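Local coordinates for periplasmic cell division protein (SufI) (Aquifex aeolicus, PDB 6SYY) that binds four copper ions and probably works as a laccase-like multicopper oxidase, passing electrons from its substrates to oxygen, at residues N50-F55 / L232-P237; F460-R465 / G476-V481; W126-H131 / S143-T148; Y261-L266 / L318-H323. One frame throughout, in Å; residues are numbered along the deposited sequence.

Contact 1 of 4, residues N50-F55 / L232-P237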
# COMPACT_ATOMS: atom_id res chain seq x y z
N ASN A 50 -18.23 -3.33 4.21
CA ASN A 50 -18.37 -1.95 3.79
C ASN A 50 -17.60 -1.73 2.49
O ASN A 50 -16.45 -2.17 2.37
CB ASN A 50 -17.88 -1.01 4.88
CG ASN A 50 -17.79 0.43 4.42
OD1 ASN A 50 -18.80 1.04 4.07
ND2 ASN A 50 -16.58 0.99 4.43
N ILE A 51 -18.23 -1.09 1.52
CA ILE A 51 -17.59 -0.68 0.28
C ILE A 51 -17.41 0.83 0.35
O ILE A 51 -18.41 1.56 0.43
CB ILE A 51 -18.41 -1.08 -0.96
CG1 ILE A 51 -18.53 -2.60 -1.07
CG2 ILE A 51 -17.77 -0.50 -2.22
CD1 ILE A 51 -17.20 -3.31 -1.12
N PRO A 52 -16.18 1.35 0.32
CA PRO A 52 -15.99 2.80 0.46
C PRO A 52 -16.65 3.55 -0.69
O PRO A 52 -16.86 3.01 -1.78
CB PRO A 52 -14.47 2.96 0.42
CG PRO A 52 -13.92 1.61 0.75
CD PRO A 52 -14.90 0.63 0.20
N GLY A 53 -17.00 4.80 -0.42
CA GLY A 53 -17.42 5.68 -1.49
C GLY A 53 -16.27 5.96 -2.43
O GLY A 53 -15.11 5.67 -2.16
N TYR A 54 -16.61 6.52 -3.59
CA TYR A 54 -15.59 6.86 -4.57
C TYR A 54 -15.70 8.33 -4.93
O TYR A 54 -16.76 8.95 -4.81
CB TYR A 54 -15.69 5.99 -5.82
CG TYR A 54 -16.93 6.20 -6.65
CD1 TYR A 54 -18.12 5.56 -6.34
CD2 TYR A 54 -16.90 7.03 -7.77
CE1 TYR A 54 -19.25 5.74 -7.11
CE2 TYR A 54 -18.03 7.22 -8.54
CZ TYR A 54 -19.20 6.58 -8.20
OH TYR A 54 -20.32 6.76 -8.97
N PHE A 55 -14.58 8.89 -5.38
CA PHE A 55 -14.53 10.29 -5.77
C PHE A 55 -13.75 10.39 -7.07
O PHE A 55 -12.59 9.97 -7.14
CB PHE A 55 -13.88 11.15 -4.68
CG PHE A 55 -13.77 12.59 -5.04
CD1 PHE A 55 -14.90 13.38 -5.13
CD2 PHE A 55 -12.54 13.16 -5.30
CE1 PHE A 55 -14.81 14.72 -5.47
CE2 PHE A 55 -12.43 14.49 -5.64
CZ PHE A 55 -13.57 15.27 -5.72
N LEU A 232 -9.92 -6.23 10.22
CA LEU A 232 -10.93 -5.41 9.57
C LEU A 232 -10.65 -5.38 8.07
O LEU A 232 -9.50 -5.40 7.64
CB LEU A 232 -10.96 -3.98 10.11
CG LEU A 232 -11.42 -3.73 11.56
CD1 LEU A 232 -10.35 -4.11 12.56
CD2 LEU A 232 -11.80 -2.28 11.73
N VAL A 233 -11.73 -5.33 7.29
CA VAL A 233 -11.65 -5.08 5.86
C VAL A 233 -12.53 -3.88 5.57
O VAL A 233 -13.74 -3.92 5.82
CB VAL A 233 -12.09 -6.30 5.03
CG1 VAL A 233 -11.79 -6.06 3.57
CG2 VAL A 233 -11.40 -7.56 5.52
N ASN A 234 -11.93 -2.80 5.07
CA ASN A 234 -12.64 -1.55 4.84
C ASN A 234 -13.35 -1.08 6.11
O ASN A 234 -14.49 -0.63 6.07
CB ASN A 234 -13.63 -1.70 3.68
CG ASN A 234 -12.98 -2.27 2.45
OD1 ASN A 234 -11.77 -2.18 2.28
ND2 ASN A 234 -13.79 -2.87 1.57
N LEU A 235 -12.65 -1.21 7.24
CA LEU A 235 -13.18 -0.86 8.56
C LEU A 235 -14.42 -1.68 8.91
O LEU A 235 -15.32 -1.19 9.59
CB LEU A 235 -13.48 0.63 8.68
CG LEU A 235 -12.28 1.55 8.95
CD1 LEU A 235 -12.76 2.93 9.32
CD2 LEU A 235 -11.39 0.98 10.05
N THR A 236 -14.48 -2.93 8.45
CA THR A 236 -15.57 -3.83 8.79
C THR A 236 -15.02 -5.01 9.57
O THR A 236 -14.19 -5.76 9.04
CB THR A 236 -16.30 -4.32 7.54
OG1 THR A 236 -16.61 -3.20 6.69
CG2 THR A 236 -17.59 -5.03 7.92
N PRO A 237 -15.45 -5.22 10.81
CA PRO A 237 -15.00 -6.39 11.56
C PRO A 237 -15.80 -7.63 11.18
O PRO A 237 -17.01 -7.56 10.95
CB PRO A 237 -15.26 -6.00 13.02
CG PRO A 237 -16.45 -5.09 12.92
CD PRO A 237 -16.30 -4.33 11.63
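Asn50 carries CG anti to its backbone N (chi1 171°), and Asn234 carries CG anti to its carbonyl carbon (chi1 -52°); these torsions set each CG on the side of the other residue, and each ND2 meets the other's main-chain carbonyl. The segment 232-237 is a tight beta hairpin: Val233 and Thr236 exchange two backbone bonds, and the two turn residues, Asn234 and Leu235, both have left-handed backbone angles, close to a type I' turn. Across the contact, Asn234 ND2 donates to Asn50 O at 2.9 Å, nearly along the C=O axis and close to its own amide plane. In return, Asn50 ND2 gives a bond of 3.1 Å to Asn234 O. The amide planes stand 81° apart. A third bond, 3.0 Å from Asn50 N to Thr236 OG1, pins the start of segment 50-55 to the hairpin's far arm. Asn234 is gripped from strand 200-208 as well, OD1 by Ile204 N and ND2 by Pro202 O. An alanine at Asn234 would probably leave Asn50 O, Pro202 O and Ile204 N without their side-chain mates. The hairpin thus ties down the N-terminal lead-in to strand 54-56, where Pro52 CD rests 3.9 Å from Asn234 ND2.

Contact 2 of 4, residues F460-R465 / G476-V481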
# COMPACT_ATOMS: atom_id res chain seq x y z
N PHE A 460 10.07 -0.18 -9.11
CA PHE A 460 11.24 -1.01 -9.40
C PHE A 460 10.78 -2.41 -9.76
O PHE A 460 9.62 -2.78 -9.58
CB PHE A 460 12.20 -1.06 -8.21
CG PHE A 460 11.57 -1.52 -6.92
CD1 PHE A 460 11.43 -2.87 -6.65
CD2 PHE A 460 11.13 -0.61 -5.98
CE1 PHE A 460 10.85 -3.31 -5.47
CE2 PHE A 460 10.55 -1.03 -4.80
CZ PHE A 460 10.41 -2.38 -4.55
N GLN A 461 11.72 -3.20 -10.27
CA GLN A 461 11.49 -4.60 -10.60
C GLN A 461 12.41 -5.47 -9.75
O GLN A 461 13.61 -5.22 -9.68
CB GLN A 461 11.72 -4.86 -12.08
CG GLN A 461 10.79 -4.06 -12.98
CD GLN A 461 11.19 -4.14 -14.43
OE1 GLN A 461 12.24 -4.68 -14.77
NE2 GLN A 461 10.34 -3.59 -15.29
N VAL A 462 11.82 -6.47 -9.09
CA VAL A 462 12.59 -7.35 -8.21
C VAL A 462 13.40 -8.30 -9.07
O VAL A 462 12.86 -9.03 -9.91
CB VAL A 462 11.66 -8.11 -7.26
CG1 VAL A 462 12.47 -9.09 -6.42
CG2 VAL A 462 10.91 -7.14 -6.36
N LEU A 463 14.72 -8.31 -8.86
CA LEU A 463 15.59 -9.18 -9.63
C LEU A 463 15.74 -10.55 -9.00
O LEU A 463 15.63 -11.57 -9.69
CB LEU A 463 16.96 -8.53 -9.80
CG LEU A 463 16.99 -7.20 -10.55
CD1 LEU A 463 18.43 -6.74 -10.73
CD2 LEU A 463 16.29 -7.33 -11.88
N GLU A 464 15.97 -10.61 -7.69
CA GLU A 464 16.45 -11.84 -7.09
C GLU A 464 16.24 -11.82 -5.58
O GLU A 464 16.37 -10.77 -4.94
CB GLU A 464 17.93 -12.04 -7.43
CG GLU A 464 18.56 -13.32 -6.94
CD GLU A 464 20.03 -13.39 -7.29
OE1 GLU A 464 20.66 -12.32 -7.44
OE2 GLU A 464 20.56 -14.52 -7.44
N ARG A 465 15.91 -12.98 -5.02
CA ARG A 465 15.84 -13.19 -3.58
C ARG A 465 16.84 -14.27 -3.22
O ARG A 465 16.92 -15.30 -3.90
CB ARG A 465 14.44 -13.62 -3.12
CG ARG A 465 13.28 -12.86 -3.74
CD ARG A 465 11.97 -13.22 -3.05
NE ARG A 465 11.96 -12.71 -1.68
CZ ARG A 465 11.34 -11.59 -1.30
NH1 ARG A 465 10.66 -10.87 -2.18
NH2 ARG A 465 11.39 -11.21 -0.04
N GLY A 476 6.41 -7.69 -11.82
CA GLY A 476 5.91 -6.41 -12.27
C GLY A 476 6.65 -5.23 -11.66
O GLY A 476 7.76 -5.34 -11.14
N TRP A 477 6.00 -4.07 -11.75
CA TRP A 477 6.51 -2.82 -11.20
C TRP A 477 6.09 -2.74 -9.74
O TRP A 477 4.90 -2.63 -9.43
CB TRP A 477 5.99 -1.62 -11.99
CG TRP A 477 6.56 -1.48 -13.38
CD1 TRP A 477 5.92 -1.73 -14.56
CD2 TRP A 477 7.88 -1.03 -13.73
NE1 TRP A 477 6.75 -1.47 -15.62
CE2 TRP A 477 7.96 -1.04 -15.13
CE3 TRP A 477 8.99 -0.62 -12.99
CZ2 TRP A 477 9.12 -0.66 -15.81
CZ3 TRP A 477 10.14 -0.25 -13.67
CH2 TRP A 477 10.20 -0.27 -15.06
N LYS A 478 7.06 -2.80 -8.83
CA LYS A 478 6.81 -2.76 -7.40
C LYS A 478 7.26 -1.43 -6.82
O LYS A 478 8.06 -0.72 -7.43
CB LYS A 478 7.53 -3.91 -6.70
CG LYS A 478 7.16 -5.29 -7.22
CD LYS A 478 5.86 -5.78 -6.60
CE LYS A 478 6.05 -6.06 -5.12
NZ LYS A 478 4.75 -6.32 -4.45
N ASP A 479 6.73 -1.09 -5.64
CA ASP A 479 7.33 -0.03 -4.83
C ASP A 479 7.58 -0.43 -3.38
O ASP A 479 8.14 0.37 -2.63
CB ASP A 479 6.49 1.27 -4.88
CG ASP A 479 5.11 1.12 -4.29
OD1 ASP A 479 4.97 0.62 -3.15
OD2 ASP A 479 4.14 1.55 -4.95
N THR A 480 7.19 -1.65 -2.98
CA THR A 480 7.45 -2.16 -1.64
C THR A 480 7.82 -3.64 -1.75
O THR A 480 7.01 -4.44 -2.22
CB THR A 480 6.23 -1.99 -0.73
OG1 THR A 480 5.80 -0.62 -0.73
CG2 THR A 480 6.56 -2.42 0.69
N VAL A 481 9.03 -4.01 -1.32
CA VAL A 481 9.50 -5.39 -1.43
C VAL A 481 9.73 -5.96 -0.04
O VAL A 481 10.35 -5.32 0.82
CB VAL A 481 10.78 -5.49 -2.29
CG1 VAL A 481 11.90 -4.64 -1.73
CG2 VAL A 481 11.21 -6.96 -2.43
O HOH W 1 9.24 -7.04 -9.99
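Gly476 O packs against Gln461 CG, and a water that takes the N-H of Val462 at 2.8 Å lies so close to this same carbonyl that a bond there is doubtful. Next comes Trp477, whose ring has Gln461 lying over one face: CG makes a CH-pi contact 4.1 Å from the centroid of the six-membered ring, and Gln461 NE2 comes within 3.2 Å of Trp477 CZ2, near the rim. The Gln461 amide, inclined 48° to the ring, is held by Thr386 O at NE2 and Ile388 N at OE1. Lys478 forms an antiparallel hydrogen-bonded pair with Phe460, a single bridge: Phe460 N to Lys478 O and Lys478 N to Phe460 O are both 2.7 Å. Lys478 O also sits over the Phe460 ring, and Lys478 CB meets Phe460 CE1 at 3.6 Å; the Lys478 ammonium forms salt bridges with Glu280 and Glu299. At Asp479 the backbone turns past the ring, and Thr480 OG1 donates back to Asp479 OD1. Val481 closes the walk, with CB at the edge of the Phe460 ring and CG2 3.9 Å from Val462 CG2. The bridge ties the start of 461-465 to the loop leading into 480-483, edge strands of the two sheets of a cupredoxin sandwich, beside the copper site where Asp479 O is hydrogen-bonded to ND1 of the copper ligand His454.

Contact 3 of 4, residues W126-H131 / S143-T148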
# COMPACT_ATOMS: atom_id res chain seq x y z
N TRP A 126 8.87 16.07 -5.80
CA TRP A 126 8.87 15.67 -4.40
C TRP A 126 8.18 16.68 -3.50
O TRP A 126 7.70 16.31 -2.43
CB TRP A 126 10.30 15.41 -3.93
CG TRP A 126 11.11 16.62 -3.68
CD1 TRP A 126 11.64 17.47 -4.60
CD2 TRP A 126 11.51 17.12 -2.40
NE1 TRP A 126 12.34 18.47 -3.97
CE2 TRP A 126 12.28 18.27 -2.62
CE3 TRP A 126 11.30 16.69 -1.08
CZ2 TRP A 126 12.83 19.01 -1.58
CZ3 TRP A 126 11.85 17.42 -0.05
CH2 TRP A 126 12.61 18.57 -0.30
N LYS A 127 8.11 17.95 -3.91
CA LYS A 127 7.31 18.90 -3.15
C LYS A 127 5.82 18.66 -3.32
O LYS A 127 5.02 19.27 -2.60
CB LYS A 127 7.68 20.33 -3.56
CG LYS A 127 9.17 20.59 -3.40
CD LYS A 127 9.61 21.93 -3.97
CE LYS A 127 11.11 22.13 -3.74
NZ LYS A 127 11.60 23.42 -4.28
N SER A 128 5.42 17.78 -4.25
CA SER A 128 4.04 17.36 -4.40
C SER A 128 3.83 15.93 -3.92
O SER A 128 2.74 15.39 -4.09
CB SER A 128 3.61 17.47 -5.87
OG SER A 128 3.70 18.80 -6.33
N ASP A 129 4.86 15.32 -3.32
CA ASP A 129 4.85 13.91 -2.97
C ASP A 129 4.40 13.65 -1.54
O ASP A 129 3.89 12.56 -1.24
CB ASP A 129 6.25 13.32 -3.19
CG ASP A 129 6.35 11.86 -2.78
OD1 ASP A 129 5.55 11.04 -3.29
OD2 ASP A 129 7.23 11.53 -1.96
N GLY A 130 4.57 14.62 -0.65
CA GLY A 130 4.20 14.42 0.74
C GLY A 130 5.37 14.01 1.61
O GLY A 130 5.30 13.02 2.34
N HIS A 131 6.45 14.77 1.53
CA HIS A 131 7.64 14.52 2.32
C HIS A 131 7.48 15.12 3.72
O HIS A 131 6.83 16.15 3.88
CB HIS A 131 8.87 15.12 1.63
CG HIS A 131 10.17 14.69 2.23
ND1 HIS A 131 10.68 15.23 3.39
CD2 HIS A 131 11.08 13.77 1.81
CE1 HIS A 131 11.84 14.66 3.67
NE2 HIS A 131 12.11 13.78 2.73
N SER A 143 -0.69 23.18 0.06
CA SER A 143 -1.13 23.18 -1.33
C SER A 143 -0.08 22.44 -2.15
O SER A 143 1.04 22.94 -2.34
CB SER A 143 -1.31 24.61 -1.82
OG SER A 143 -1.45 24.63 -3.23
N TYR A 144 -0.43 21.26 -2.62
CA TYR A 144 0.47 20.51 -3.48
C TYR A 144 0.53 21.17 -4.85
O TYR A 144 -0.51 21.33 -5.50
CB TYR A 144 -0.01 19.07 -3.63
CG TYR A 144 0.02 18.27 -2.35
CD1 TYR A 144 -1.01 18.36 -1.43
CD2 TYR A 144 1.08 17.41 -2.08
CE1 TYR A 144 -0.98 17.62 -0.26
CE2 TYR A 144 1.12 16.68 -0.92
CZ TYR A 144 0.08 16.78 -0.01
OH TYR A 144 0.13 16.04 1.15
N PRO A 145 1.71 21.58 -5.32
CA PRO A 145 1.82 22.09 -6.69
C PRO A 145 1.25 21.10 -7.69
O PRO A 145 1.38 19.88 -7.52
CB PRO A 145 3.33 22.29 -6.88
CG PRO A 145 3.86 22.47 -5.49
CD PRO A 145 3.00 21.63 -4.60
N ASP A 146 0.59 21.62 -8.72
CA ASP A 146 0.04 20.78 -9.77
C ASP A 146 1.10 19.84 -10.32
O ASP A 146 2.27 20.20 -10.44
CB ASP A 146 -0.51 21.65 -10.91
CG ASP A 146 -1.81 22.35 -10.55
OD1 ASP A 146 -2.29 22.18 -9.41
OD2 ASP A 146 -2.35 23.08 -11.42
N PHE A 147 0.68 18.62 -10.65
CA PHE A 147 1.54 17.73 -11.41
C PHE A 147 0.66 16.78 -12.21
O PHE A 147 -0.54 16.65 -11.97
CB PHE A 147 2.52 16.97 -10.51
CG PHE A 147 1.87 16.02 -9.55
CD1 PHE A 147 1.32 16.48 -8.37
CD2 PHE A 147 1.84 14.66 -9.82
CE1 PHE A 147 0.73 15.60 -7.47
CE2 PHE A 147 1.25 13.77 -8.93
CZ PHE A 147 0.69 14.25 -7.75
N THR A 148 1.28 16.12 -13.19
CA THR A 148 0.59 15.19 -14.07
C THR A 148 0.72 13.77 -13.53
O THR A 148 1.81 13.34 -13.15
CB THR A 148 1.17 15.28 -15.48
OG1 THR A 148 1.09 16.63 -15.96
CG2 THR A 148 0.40 14.37 -16.43
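Ser128 is the tightly packed heart of this contact, set between Tyr144, Pro145 and Phe147. Its OG lies anti to the carbonyl carbon (chi1 -60°) and donates to Pro145 O at 2.8 Å, arriving tilted from the carbonyl plane rather than within it. Ser128 CB meanwhile presses on Phe147 CD1 at 3.5 Å, and Ser128 O comes 3.3 Å from Tyr144 CD2. The rim of the tyrosine ring continues along the main chain, with Tyr144 CE2 4.0 Å from Gly130 N near the ring plane. A side chain on Gly130 would be jammed against the preceding carbonyl at these backbone angles, and its CB would lie near Tyr144 OH. That hydroxyl is itself tied to Ile117 O.

The other flank is looser and more open to solvent. Pro145 is exposed and meets the first segment through its ring, CD lying 3.7 Å from Lys127 O, a carbonyl hydrogen-bonded to Tyr142 OH. The aliphatic chain of Lys127 stretches outward from there, its ammonium leading away from Pro145.

The short 3-10 turn 126-128 leads directly into Asp129, whose OD2 and O bond to ND1 of the copper ligands His456 and His118. Behind the turn, Trp126 packs on strand 503-509, while Tyr144 and Phe147 pair by their backbones with strand 102-110, so the contact lies between a first-domain sheet and the C-terminal domain.

Contact 4 of 4, residues Y261-L266 / L318-H323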
# COMPACT_ATOMS: atom_id res chain seq x y z
N TYR A 261 0.31 -10.44 5.76
CA TYR A 261 -0.70 -11.47 5.59
C TYR A 261 -0.26 -12.48 4.55
O TYR A 261 0.37 -12.12 3.55
CB TYR A 261 -2.05 -10.88 5.18
CG TYR A 261 -2.58 -9.89 6.17
CD1 TYR A 261 -2.20 -8.55 6.11
CD2 TYR A 261 -3.44 -10.28 7.18
CE1 TYR A 261 -2.67 -7.63 7.02
CE2 TYR A 261 -3.92 -9.37 8.10
CZ TYR A 261 -3.53 -8.05 8.01
OH TYR A 261 -4.00 -7.14 8.92
N ARG A 262 -0.59 -13.74 4.79
CA ARG A 262 -0.45 -14.82 3.81
C ARG A 262 -1.87 -15.30 3.53
O ARG A 262 -2.43 -16.06 4.32
CB ARG A 262 0.47 -15.93 4.33
CG ARG A 262 0.80 -17.00 3.30
CD ARG A 262 1.77 -18.05 3.84
NE ARG A 262 3.11 -17.51 4.11
CZ ARG A 262 4.08 -17.40 3.20
NH1 ARG A 262 3.86 -17.79 1.95
NH2 ARG A 262 5.26 -16.91 3.55
N LEU A 263 -2.44 -14.86 2.42
CA LEU A 263 -3.87 -15.01 2.15
C LEU A 263 -4.14 -16.17 1.20
O LEU A 263 -3.50 -16.28 0.16
CB LEU A 263 -4.44 -13.72 1.57
CG LEU A 263 -4.20 -12.47 2.39
CD1 LEU A 263 -4.72 -11.27 1.63
CD2 LEU A 263 -4.87 -12.58 3.75
N ALA A 264 -5.12 -17.00 1.56
CA ALA A 264 -5.61 -18.06 0.69
C ALA A 264 -7.13 -18.04 0.70
O ALA A 264 -7.76 -17.41 1.55
CB ALA A 264 -5.10 -19.45 1.12
N LEU A 265 -7.72 -18.73 -0.28
CA LEU A 265 -9.17 -18.87 -0.39
C LEU A 265 -9.52 -20.34 -0.16
O LEU A 265 -9.18 -21.20 -0.98
CB LEU A 265 -9.67 -18.39 -1.75
CG LEU A 265 -9.58 -16.88 -1.93
CD1 LEU A 265 -9.79 -16.48 -3.39
CD2 LEU A 265 -10.60 -16.19 -1.04
N LEU A 266 -10.18 -20.62 0.95
CA LEU A 266 -10.52 -21.98 1.33
C LEU A 266 -11.96 -22.26 0.95
O LEU A 266 -12.87 -21.53 1.35
CB LEU A 266 -10.30 -22.21 2.83
CG LEU A 266 -8.89 -21.87 3.31
CD1 LEU A 266 -8.72 -22.28 4.77
CD2 LEU A 266 -7.86 -22.54 2.43
N LEU A 318 -11.68 -16.34 3.00
CA LEU A 318 -10.41 -15.65 2.82
C LEU A 318 -9.61 -15.80 4.11
O LEU A 318 -9.92 -15.15 5.12
CB LEU A 318 -10.62 -14.18 2.48
CG LEU A 318 -9.31 -13.39 2.46
CD1 LEU A 318 -8.45 -13.83 1.29
CD2 LEU A 318 -9.56 -11.89 2.41
N TYR A 319 -8.60 -16.65 4.08
CA TYR A 319 -7.94 -17.12 5.29
C TYR A 319 -6.49 -16.67 5.31
O TYR A 319 -5.81 -16.68 4.28
CB TYR A 319 -8.02 -18.64 5.38
CG TYR A 319 -7.72 -19.17 6.75
CD1 TYR A 319 -8.70 -19.21 7.73
CD2 TYR A 319 -6.45 -19.64 7.06
CE1 TYR A 319 -8.42 -19.69 8.99
CE2 TYR A 319 -6.16 -20.13 8.32
CZ TYR A 319 -7.15 -20.16 9.28
OH TYR A 319 -6.85 -20.65 10.53
N ASN A 320 -6.02 -16.29 6.49
CA ASN A 320 -4.63 -15.90 6.70
C ASN A 320 -3.89 -17.05 7.37
O ASN A 320 -4.26 -17.47 8.48
CB ASN A 320 -4.53 -14.64 7.56
CG ASN A 320 -3.09 -14.23 7.81
OD1 ASN A 320 -2.42 -13.70 6.93
ND2 ASN A 320 -2.61 -14.48 9.02
N PHE A 321 -2.87 -17.56 6.71
CA PHE A 321 -2.01 -18.60 7.23
C PHE A 321 -0.77 -17.98 7.87
O PHE A 321 -0.48 -16.80 7.65
CB PHE A 321 -1.60 -19.56 6.11
CG PHE A 321 -2.71 -20.48 5.68
CD1 PHE A 321 -3.03 -21.59 6.44
CD2 PHE A 321 -3.43 -20.23 4.53
CE1 PHE A 321 -4.05 -22.45 6.06
CE2 PHE A 321 -4.45 -21.08 4.14
CZ PHE A 321 -4.76 -22.19 4.90
N PRO A 322 -0.04 -18.73 8.69
CA PRO A 322 1.20 -18.18 9.28
C PRO A 322 2.16 -17.67 8.22
O PRO A 322 2.50 -18.38 7.27
CB PRO A 322 1.78 -19.38 10.04
CG PRO A 322 0.57 -20.18 10.42
CD PRO A 322 -0.40 -20.03 9.28
N HIS A 323 2.58 -16.41 8.38
CA HIS A 323 3.38 -15.76 7.34
C HIS A 323 4.83 -16.22 7.33
O HIS A 323 5.50 -16.04 6.31
CB HIS A 323 3.32 -14.24 7.51
CG HIS A 323 3.77 -13.75 8.85
ND1 HIS A 323 5.07 -13.86 9.29
CD2 HIS A 323 3.09 -13.13 9.85
CE1 HIS A 323 5.17 -13.34 10.50
NE2 HIS A 323 3.98 -12.89 10.86
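Ala264 and Tyr319 anchor the backbone pairing of two antiparallel strands: as a hydrogen-bonded pair they exchange two bonds, each 2.8 Å, between Ala264 N and Tyr319 O and between Tyr319 N and Ala264 O. The pairs Leu263-Asn320 and Leu265-Leu318 flank it, both non-hydrogen-bonded, with CA-H...O contacts filling in. Phe321 N adds a bond to Arg262 O.

Among the polar side chains, Asn320 keeps CG anti to its backbone N (chi1 179°), and its OD1 takes the N-H of Arg262 at 2.8 Å, tilted from the amide plane. Arg262 bends at chi3 (-67°), bringing NE back toward Pro322 O in a weak bond. Its NH2 donates almost straight to His323 O at 2.9 Å; the acceptor lies in the guanidinium plane, though the donor stands above the carbonyl plane. NH1 goes to Glu292 in a salt bridge. A leucine at Arg262 would probably leave His323 O without its donor and Glu292 without its countercharge.

The apolar contacts divide between the sheet faces. On the face of Ala264, its CB meets the edge of the Phe321 ring, 3.5 Å from CE2, and Leu266 reaches the same ring tip to tip. Tyr319 CD2 covers the ring's centre. On the opposite face, Leu318 CD1 lies 4.0 Å from Leu265 CD2 and touches Leu263 CB.

Regular pairing thus gives way to side-chain bonds at one end: the Asn320 amide takes a main-chain N-H of the partner strand, and the Arg262 guanidinium holds the carbonyls of Pro322 (weakly) and His323, where strand 315-321 runs out toward the methionine-rich loop.

Overall arrangement
From the N terminus, contact 1 opens first, at 50-55, and closes a long loop only when the chain returns at 232-237, joining the lead-in to the first domain with a hairpin of the middle one. Contact 3 opens and closes within that loop, a short link beside the copper site in the first domain. Contact 4 follows, pairing two strands of the middle domain; it lies about 20 Å from contact 1, centre to centre. Contact 2 comes last, a short closure in the C-terminal domain. No two cross. Contacts 2 and 3 approach the coppers from different domains, their nearest atoms about 10 Å apart, while contacts 3 and 4 lie on opposite sides of the chain's centre.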